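Transcriptional regulator KdgR (Pseudomonas aeruginosa, PDB 5Y6I) probably binds DNA as a transcription factor of the IclR family, pairing a helix-turn-helix domain with a C-terminal regulatory domain of the GAF type. Local coordinates at residues G148-P160 with L212-V226. Sequence-based numbering, arbitrary orientation.
Sequences GSSTGLVFAAFLP and LSAPVFDARGRVAAV
Val226 lies squarely over one face of the Phe155 ring: its CG2 sits 3.4 Å from the Phe155 ring centroid, a CH-pi contact in which every ring carbon is within touching distance of that methyl. The Phe158 ring receives Pro215 on one face in the same way but less centrally, with Pro215 CG 4.0 Å from the Phe158 ring centroid and displaced toward the rim. Phe217 turns its edge, CZ foremost, toward the face of Phe158, whose CE2 lies near the Phe217 plane; planes at 68° and centroids 5.8 Å apart define an offset edge-to-face pair. Val154 O lies in plane at the Phe158 edge. The two helix rings thus point to different strands, Phe155 to 223-226 and Phe158 chiefly to 212-217. Val154 spreads its methyls along strand 212-217: CG1, anti to the backbone N (chi1 176°), packs 3.6 Å from Pro215 CB, and CG2 lies 3.5 Å from Ser213 CB, while Val154 CB faces Val226 CG1. Val223 CG2 closes in on Phe158 CB at 3.5 Å. At the helix start, Ser150 OG and Ser213 OG lie 2.7 Å apart, a hydrogen bond that is doubtful because Ser213 OG is uncertainly placed. Strand 212-217 runs at 32° to helix 150-158 and strand 223-226 nearly antiparallel to it, so the helix lies along the hairpin; helix 244-258 packs against Leu212, Ala214 and Val216. Apart from the possible serine bond, the interface is apolar and aromatic, consistent with a buried helix-on-sheet core of the IclR C-terminal domain held by dispersion and CH-pi contacts.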
ATOM      1  N   GLY A 148     -16.737 -19.557 -12.966  1.00 82.18           N
ATOM      2  CA  GLY A 148     -16.736 -21.005 -12.932  1.00 86.17           C
ATOM      3  C   GLY A 148     -15.793 -21.607 -11.914  1.00 90.29           C
ATOM      4  O   GLY A 148     -15.838 -22.821 -11.690  1.00 94.27           O
ATOM      5  N   SER A 149     -14.945 -20.785 -11.284  1.00 86.27           N
ATOM      6  CA  SER A 149     -13.990 -21.257 -10.289  1.00 82.75           C
ATOM      7  C   SER A 149     -14.204 -20.551  -8.954  1.00 80.87           C
ATOM      8  O   SER A 149     -14.844 -19.503  -8.880  1.00 89.34           O
ATOM      9  CB  SER A 149     -12.539 -21.056 -10.758  1.00 81.80           C
ATOM     10  OG  SER A 149     -12.272 -19.702 -11.056  1.00 82.21           O
ATOM     11  N   SER A 150     -13.651 -21.137  -7.889  1.00 76.00           N
ATOM     12  CA  SER A 150     -13.772 -20.532  -6.565  1.00 74.83           C
ATOM     13  C   SER A 150     -12.849 -19.335  -6.433  1.00 75.32           C
ATOM     14  O   SER A 150     -13.166 -18.367  -5.734  1.00 70.49           O
ATOM     15  CB  SER A 150     -13.448 -21.564  -5.489  1.00 74.29           C
ATOM     16  OG  SER A 150     -12.184 -22.163  -5.741  1.00 67.68           O
ATOM     17  N   THR A 151     -11.698 -19.400  -7.092  1.00 75.96           N
ATOM     18  CA  THR A 151     -10.779 -18.277  -7.152  1.00 70.16           C
ATOM     19  C   THR A 151     -11.410 -17.085  -7.866  1.00 79.86           C
ATOM     20  O   THR A 151     -11.244 -15.930  -7.447  1.00 82.45           O
ATOM     21  CB  THR A 151      -9.517 -18.736  -7.873  1.00 70.83           C
ATOM     22  OG1 THR A 151      -9.071 -19.981  -7.307  1.00 76.45           O
ATOM     23  CG2 THR A 151      -8.434 -17.726  -7.755  1.00 75.90           C
ATOM     24  N   GLY A 152     -12.141 -17.346  -8.951  1.00 79.84           N
ATOM     25  CA  GLY A 152     -12.766 -16.266  -9.688  1.00 77.27           C
ATOM     26  C   GLY A 152     -13.921 -15.642  -8.942  1.00 85.39           C
ATOM     27  O   GLY A 152     -14.187 -14.443  -9.091  1.00 82.98           O
ATOM     28  N   LEU A 153     -14.620 -16.431  -8.120  1.00 86.46           N
ATOM     29  CA  LEU A 153     -15.759 -15.882  -7.388  1.00 85.58           C
ATOM     30  C   LEU A 153     -15.309 -14.960  -6.259  1.00 78.92           C
ATOM     31  O   LEU A 153     -15.934 -13.920  -6.021  1.00 75.31           O
ATOM     32  CB  LEU A 153     -16.653 -17.002  -6.854  1.00 83.21           C
ATOM     33  CG  LEU A 153     -17.351 -17.863  -7.915  1.00 93.35           C
ATOM     34  CD1 LEU A 153     -18.697 -18.389  -7.435  1.00 99.89           C
ATOM     35  CD2 LEU A 153     -17.547 -17.084  -9.187  1.00 92.41           C
ATOM     36  N   VAL A 154     -14.231 -15.311  -5.552  1.00 73.72           N
ATOM     37  CA  VAL A 154     -13.747 -14.421  -4.502  1.00 72.51           C
ATOM     38  C   VAL A 154     -13.330 -13.084  -5.101  1.00 71.99           C
ATOM     39  O   VAL A 154     -13.719 -12.021  -4.610  1.00 72.44           O
ATOM     40  CB  VAL A 154     -12.596 -15.060  -3.709  1.00 71.04           C
ATOM     41  CG1 VAL A 154     -12.067 -14.022  -2.666  1.00 62.88           C
ATOM     42  CG2 VAL A 154     -13.049 -16.352  -3.038  1.00 63.89           C
ATOM     43  N   PHE A 155     -12.555 -13.117  -6.186  1.00 68.64           N
ATOM     44  CA  PHE A 155     -12.242 -11.892  -6.917  1.00 62.00           C
ATOM     45  C   PHE A 155     -13.511 -11.075  -7.205  1.00 71.64           C
ATOM     46  O   PHE A 155     -13.635  -9.924  -6.772  1.00 80.85           O
ATOM     47  CB  PHE A 155     -11.490 -12.241  -8.212  1.00 62.70           C
ATOM     48  CG  PHE A 155      -9.991 -12.502  -8.020  1.00 74.54           C
ATOM     49  CD1 PHE A 155      -9.182 -11.582  -7.379  1.00 75.52           C
ATOM     50  CD2 PHE A 155      -9.401 -13.673  -8.490  1.00 86.19           C
ATOM     51  CE1 PHE A 155      -7.815 -11.810  -7.216  1.00 79.02           C
ATOM     52  CE2 PHE A 155      -8.028 -13.915  -8.319  1.00 85.77           C
ATOM     53  CZ  PHE A 155      -7.240 -12.972  -7.683  1.00 83.59           C
ATOM     54  N   ALA A 156     -14.484 -11.666  -7.904  1.00 71.51           N
ATOM     55  CA  ALA A 156     -15.720 -10.941  -8.182  1.00 74.40           C
ATOM     56  C   ALA A 156     -16.373 -10.437  -6.907  1.00 77.85           C
ATOM     57  O   ALA A 156     -17.022  -9.381  -6.910  1.00 81.78           O
ATOM     58  CB  ALA A 156     -16.706 -11.829  -8.942  1.00 72.48           C
ATOM     59  N   ALA A 157     -16.229 -11.180  -5.812  1.00 73.82           N
ATOM     60  CA  ALA A 157     -16.880 -10.752  -4.583  1.00 80.15           C
ATOM     61  C   ALA A 157     -16.235  -9.490  -4.027  1.00 78.09           C
ATOM     62  O   ALA A 157     -16.931  -8.646  -3.454  1.00 78.81           O
ATOM     63  CB  ALA A 157     -16.838 -11.874  -3.545  1.00 84.66           C
ATOM     64  N   PHE A 158     -14.921  -9.328  -4.209  1.00 75.21           N
ATOM     65  CA  PHE A 158     -14.190  -8.297  -3.500  1.00 77.00           C
ATOM     66  C   PHE A 158     -13.651  -7.171  -4.372  1.00 82.25           C
ATOM     67  O   PHE A 158     -13.464  -6.069  -3.856  1.00 90.90           O
ATOM     68  CB  PHE A 158     -13.047  -8.933  -2.706  1.00 79.13           C
ATOM     69  CG  PHE A 158     -13.519  -9.720  -1.525  1.00 80.53           C
ATOM     70  CD1 PHE A 158     -13.879 -11.050  -1.658  1.00 75.50           C
ATOM     71  CD2 PHE A 158     -13.671  -9.108  -0.290  1.00 78.81           C
ATOM     72  CE1 PHE A 158     -14.343 -11.773  -0.572  1.00 74.81           C
ATOM     73  CE2 PHE A 158     -14.139  -9.827   0.801  1.00 81.15           C
ATOM     74  CZ  PHE A 158     -14.474 -11.166   0.656  1.00 77.62           C
ATOM     75  N   LEU A 159     -13.418  -7.380  -5.658  1.00 81.65           N
ATOM     76  CA  LEU A 159     -12.951  -6.285  -6.497  1.00 73.82           C
ATOM     77  C   LEU A 159     -14.097  -5.411  -6.944  1.00 76.26           C
ATOM     78  O   LEU A 159     -15.261  -5.821  -6.948  1.00 75.81           O
ATOM     79  CB  LEU A 159     -12.214  -6.806  -7.719  1.00 76.78           C
ATOM     80  CG  LEU A 159     -10.960  -7.558  -7.363  1.00 71.79           C
ATOM     81  CD1 LEU A 159     -10.918  -8.731  -8.252  1.00 70.06           C
ATOM     82  CD2 LEU A 159      -9.708  -6.627  -7.394  1.00 61.05           C
ATOM     83  N   PRO A 160     -13.795  -4.170  -7.345  1.00 78.77           N
ATOM     84  CA  PRO A 160     -14.831  -3.329  -7.935  1.00 80.48           C
ATOM     85  C   PRO A 160     -15.528  -4.001  -9.107  1.00 78.87           C
ATOM     86  O   PRO A 160     -14.958  -4.829  -9.815  1.00 84.46           O
ATOM     87  CB  PRO A 160     -14.051  -2.079  -8.377  1.00 77.07           C
ATOM     88  CG  PRO A 160     -12.907  -2.029  -7.518  1.00 62.63           C
ATOM     89  CD  PRO A 160     -12.505  -3.447  -7.324  1.00 64.24           C
ATOM     90  N   LEU A 212     -11.581 -24.413  -2.514  1.00 85.83           N
ATOM     91  CA  LEU A 212     -11.913 -23.527  -1.413  1.00 78.01           C
ATOM     92  C   LEU A 212     -11.007 -22.321  -1.562  1.00 76.69           C
ATOM     93  O   LEU A 212      -9.829 -22.476  -1.893  1.00 73.61           O
ATOM     94  CB  LEU A 212     -11.700 -24.211  -0.066  1.00 77.34           C
ATOM     95  CG  LEU A 212     -12.339 -23.594   1.171  1.00 82.53           C
ATOM     96  CD1 LEU A 212     -13.821 -23.928   1.191  1.00 93.36           C
ATOM     97  CD2 LEU A 212     -11.647 -24.090   2.437  1.00 77.39           C
ATOM     98  N   SER A 213     -11.563 -21.129  -1.344  1.00 78.83           N
ATOM     99  CA  SER A 213     -10.883 -19.889  -1.689  1.00 72.23           C
ATOM    100  C   SER A 213     -11.176 -18.802  -0.672  1.00 73.60           C
ATOM    101  O   SER A 213     -12.329 -18.615  -0.267  1.00 72.76           O
ATOM    102  CB  SER A 213     -11.322 -19.389  -3.058  1.00 72.94           C
ATOM    103  OG  SER A 213     -11.123 -20.380  -4.033  1.00 81.61           O
ATOM    104  N   ALA A 214     -10.133 -18.046  -0.323  1.00 70.61           N
ATOM    105  CA  ALA A 214     -10.213 -16.893   0.552  1.00 68.46           C
ATOM    106  C   ALA A 214      -9.310 -15.796   0.012  1.00 65.59           C
ATOM    107  O   ALA A 214      -8.314 -16.080  -0.666  1.00 60.50           O
ATOM    108  CB  ALA A 214      -9.791 -17.231   1.987  1.00 77.18           C
ATOM    109  N   PRO A 215      -9.639 -14.540   0.287  1.00 61.30           N
ATOM    110  CA  PRO A 215      -8.842 -13.426  -0.225  1.00 60.51           C
ATOM    111  C   PRO A 215      -7.760 -12.961   0.741  1.00 62.14           C
ATOM    112  O   PRO A 215      -7.877 -13.090   1.966  1.00 60.50           O
ATOM    113  CB  PRO A 215      -9.886 -12.318  -0.413  1.00 72.31           C
ATOM    114  CG  PRO A 215     -10.888 -12.595   0.693  1.00 73.81           C
ATOM    115  CD  PRO A 215     -10.950 -14.108   0.800  1.00 67.19           C
ATOM    116  N   VAL A 216      -6.716 -12.370   0.151  1.00 67.65           N
ATOM    117  CA  VAL A 216      -5.587 -11.783   0.873  1.00 67.68           C
ATOM    118  C   VAL A 216      -5.531 -10.282   0.583  1.00 69.03           C
ATOM    119  O   VAL A 216      -5.565  -9.868  -0.585  1.00 68.63           O
ATOM    120  CB  VAL A 216      -4.263 -12.464   0.483  1.00 62.60           C
ATOM    121  CG1 VAL A 216      -3.112 -11.861   1.263  1.00 57.69           C
ATOM    122  CG2 VAL A 216      -4.364 -14.015   0.671  1.00 53.73           C
ATOM    123  N   PHE A 217      -5.422  -9.476   1.641  1.00 66.38           N
ATOM    124  CA  PHE A 217      -5.508  -8.022   1.573  1.00 60.29           C
ATOM    125  C   PHE A 217      -4.160  -7.375   1.865  1.00 66.72           C
ATOM    126  O   PHE A 217      -3.347  -7.918   2.618  1.00 74.13           O
ATOM    127  CB  PHE A 217      -6.526  -7.494   2.581  1.00 53.77           C
ATOM    128  CG  PHE A 217      -7.896  -8.067   2.411  1.00 64.06           C
ATOM    129  CD1 PHE A 217      -8.747  -7.581   1.427  1.00 65.97           C
ATOM    130  CD2 PHE A 217      -8.338  -9.098   3.222  1.00 66.42           C
ATOM    131  CE1 PHE A 217     -10.028  -8.121   1.260  1.00 66.54           C
ATOM    132  CE2 PHE A 217      -9.612  -9.640   3.061  1.00 63.22           C
ATOM    133  CZ  PHE A 217     -10.454  -9.151   2.087  1.00 64.64           C
ATOM    134  N   ASP A 218      -3.940  -6.185   1.300  1.00 59.62           N
ATOM    135  CA  ASP A 218      -2.734  -5.448   1.637  1.00 55.49           C
ATOM    136  C   ASP A 218      -3.038  -4.467   2.758  1.00 58.36           C
ATOM    137  O   ASP A 218      -4.164  -4.377   3.268  1.00 50.42           O
ATOM    138  CB  ASP A 218      -2.124  -4.762   0.404  1.00 58.68           C
ATOM    139  CG  ASP A 218      -3.021  -3.693  -0.216  1.00 63.04           C
ATOM    140  OD1 ASP A 218      -4.120  -3.404   0.332  1.00 61.36           O
ATOM    141  OD2 ASP A 218      -2.613  -3.132  -1.278  1.00 57.57           O
ATOM    142  N   ALA A 219      -1.989  -3.742   3.165  1.00 59.82           N
ATOM    143  CA  ALA A 219      -2.115  -2.726   4.203  1.00 56.45           C
ATOM    144  C   ALA A 219      -3.324  -1.833   3.980  1.00 61.31           C
ATOM    145  O   ALA A 219      -4.019  -1.469   4.937  1.00 68.20           O
ATOM    146  CB  ALA A 219      -0.841  -1.881   4.249  1.00 60.05           C
ATOM    147  N   ARG A 220      -3.593  -1.455   2.730  1.00 63.61           N
ATOM    148  CA  ARG A 220      -4.661  -0.497   2.465  1.00 62.78           C
ATOM    149  C   ARG A 220      -6.009  -1.170   2.257  1.00 62.15           C
ATOM    150  O   ARG A 220      -6.987  -0.485   1.951  1.00 68.47           O
ATOM    151  CB  ARG A 220      -4.298   0.384   1.266  1.00 69.29           C
ATOM    152  CG  ARG A 220      -2.817   0.763   1.233  1.00 73.17           C
ATOM    153  CD  ARG A 220      -2.578   1.901   0.294  1.00 67.11           C
ATOM    154  NE  ARG A 220      -3.574   2.905   0.573  1.00 73.59           N
ATOM    155  CZ  ARG A 220      -3.304   4.146   0.958  1.00 78.48           C
ATOM    156  NH1 ARG A 220      -2.049   4.570   1.062  1.00 71.90           N
ATOM    157  NH2 ARG A 220      -4.303   4.972   1.206  1.00 85.60           N
ATOM    158  N   GLY A 221      -6.082  -2.482   2.448  1.00 63.63           N
ATOM    159  CA  GLY A 221      -7.304  -3.238   2.305  1.00 66.25           C
ATOM    160  C   GLY A 221      -7.593  -3.728   0.905  1.00 69.41           C
ATOM    161  O   GLY A 221      -8.681  -4.281   0.670  1.00 71.43           O
ATOM    162  N   ARG A 222      -6.674  -3.533  -0.039  1.00 66.58           N
ATOM    163  CA  ARG A 222      -6.937  -3.883  -1.424  1.00 63.55           C
ATOM    164  C   ARG A 222      -6.691  -5.368  -1.597  1.00 63.79           C
ATOM    165  O   ARG A 222      -5.829  -5.947  -0.938  1.00 65.09           O
ATOM    166  CB  ARG A 222      -6.047  -3.061  -2.368  1.00 66.87           C
ATOM    167  CG  ARG A 222      -5.927  -1.568  -1.984  1.00 72.98           C
ATOM    168  CD  ARG A 222      -5.106  -0.729  -2.986  1.00 75.94           C
ATOM    169  NE  ARG A 222      -3.676  -1.008  -2.919  1.00 78.21           N
ATOM    170  CZ  ARG A 222      -2.724  -0.115  -3.161  1.00 79.85           C
ATOM    171  NH1 ARG A 222      -3.049   1.125  -3.471  1.00 81.25           N
ATOM    172  NH2 ARG A 222      -1.445  -0.460  -3.069  1.00 81.33           N
ATOM    173  N   VAL A 223      -7.479  -6.004  -2.461  1.00 63.55           N
ATOM    174  CA  VAL A 223      -7.288  -7.432  -2.655  1.00 63.31           C
ATOM    175  C   VAL A 223      -5.931  -7.642  -3.303  1.00 63.66           C
ATOM    176  O   VAL A 223      -5.677  -7.157  -4.412  1.00 71.90           O
ATOM    177  CB  VAL A 223      -8.417  -8.042  -3.493  1.00 67.55           C
ATOM    178  CG1 VAL A 223      -8.148  -9.516  -3.712  1.00 70.95           C
ATOM    179  CG2 VAL A 223      -9.719  -7.859  -2.774  1.00 70.76           C
ATOM    180  N   ALA A 224      -5.047  -8.346  -2.599  1.00 57.30           N
ATOM    181  CA  ALA A 224      -3.694  -8.608  -3.067  1.00 63.23           C
ATOM    182  C   ALA A 224      -3.628  -9.885  -3.881  1.00 64.21           C
ATOM    183  O   ALA A 224      -2.952  -9.937  -4.917  1.00 68.42           O
ATOM    184  CB  ALA A 224      -2.731  -8.726  -1.877  1.00 59.75           C
ATOM    185  N   ALA A 225      -4.328 -10.908  -3.411  1.00 60.71           N
ATOM    186  CA  ALA A 225      -4.316 -12.229  -4.012  1.00 68.63           C
ATOM    187  C   ALA A 225      -5.521 -13.000  -3.485  1.00 67.06           C
ATOM    188  O   ALA A 225      -6.279 -12.512  -2.638  1.00 56.31           O
ATOM    189  CB  ALA A 225      -3.007 -12.964  -3.706  1.00 69.92           C
ATOM    190  N   VAL A 226      -5.701 -14.209  -4.024  1.00 66.59           N
ATOM    191  CA  VAL A 226      -6.639 -15.194  -3.505  1.00 61.32           C
ATOM    192  C   VAL A 226      -5.859 -16.476  -3.275  1.00 68.74           C
ATOM    193  O   VAL A 226      -5.033 -16.866  -4.109  1.00 69.18           O
ATOM    194  CB  VAL A 226      -7.819 -15.434  -4.463  1.00 67.75           C
ATOM    195  CG1 VAL A 226      -8.818 -16.454  -3.861  1.00 73.02           C
ATOM    196  CG2 VAL A 226      -8.516 -14.126  -4.754  1.00 60.74           C
TER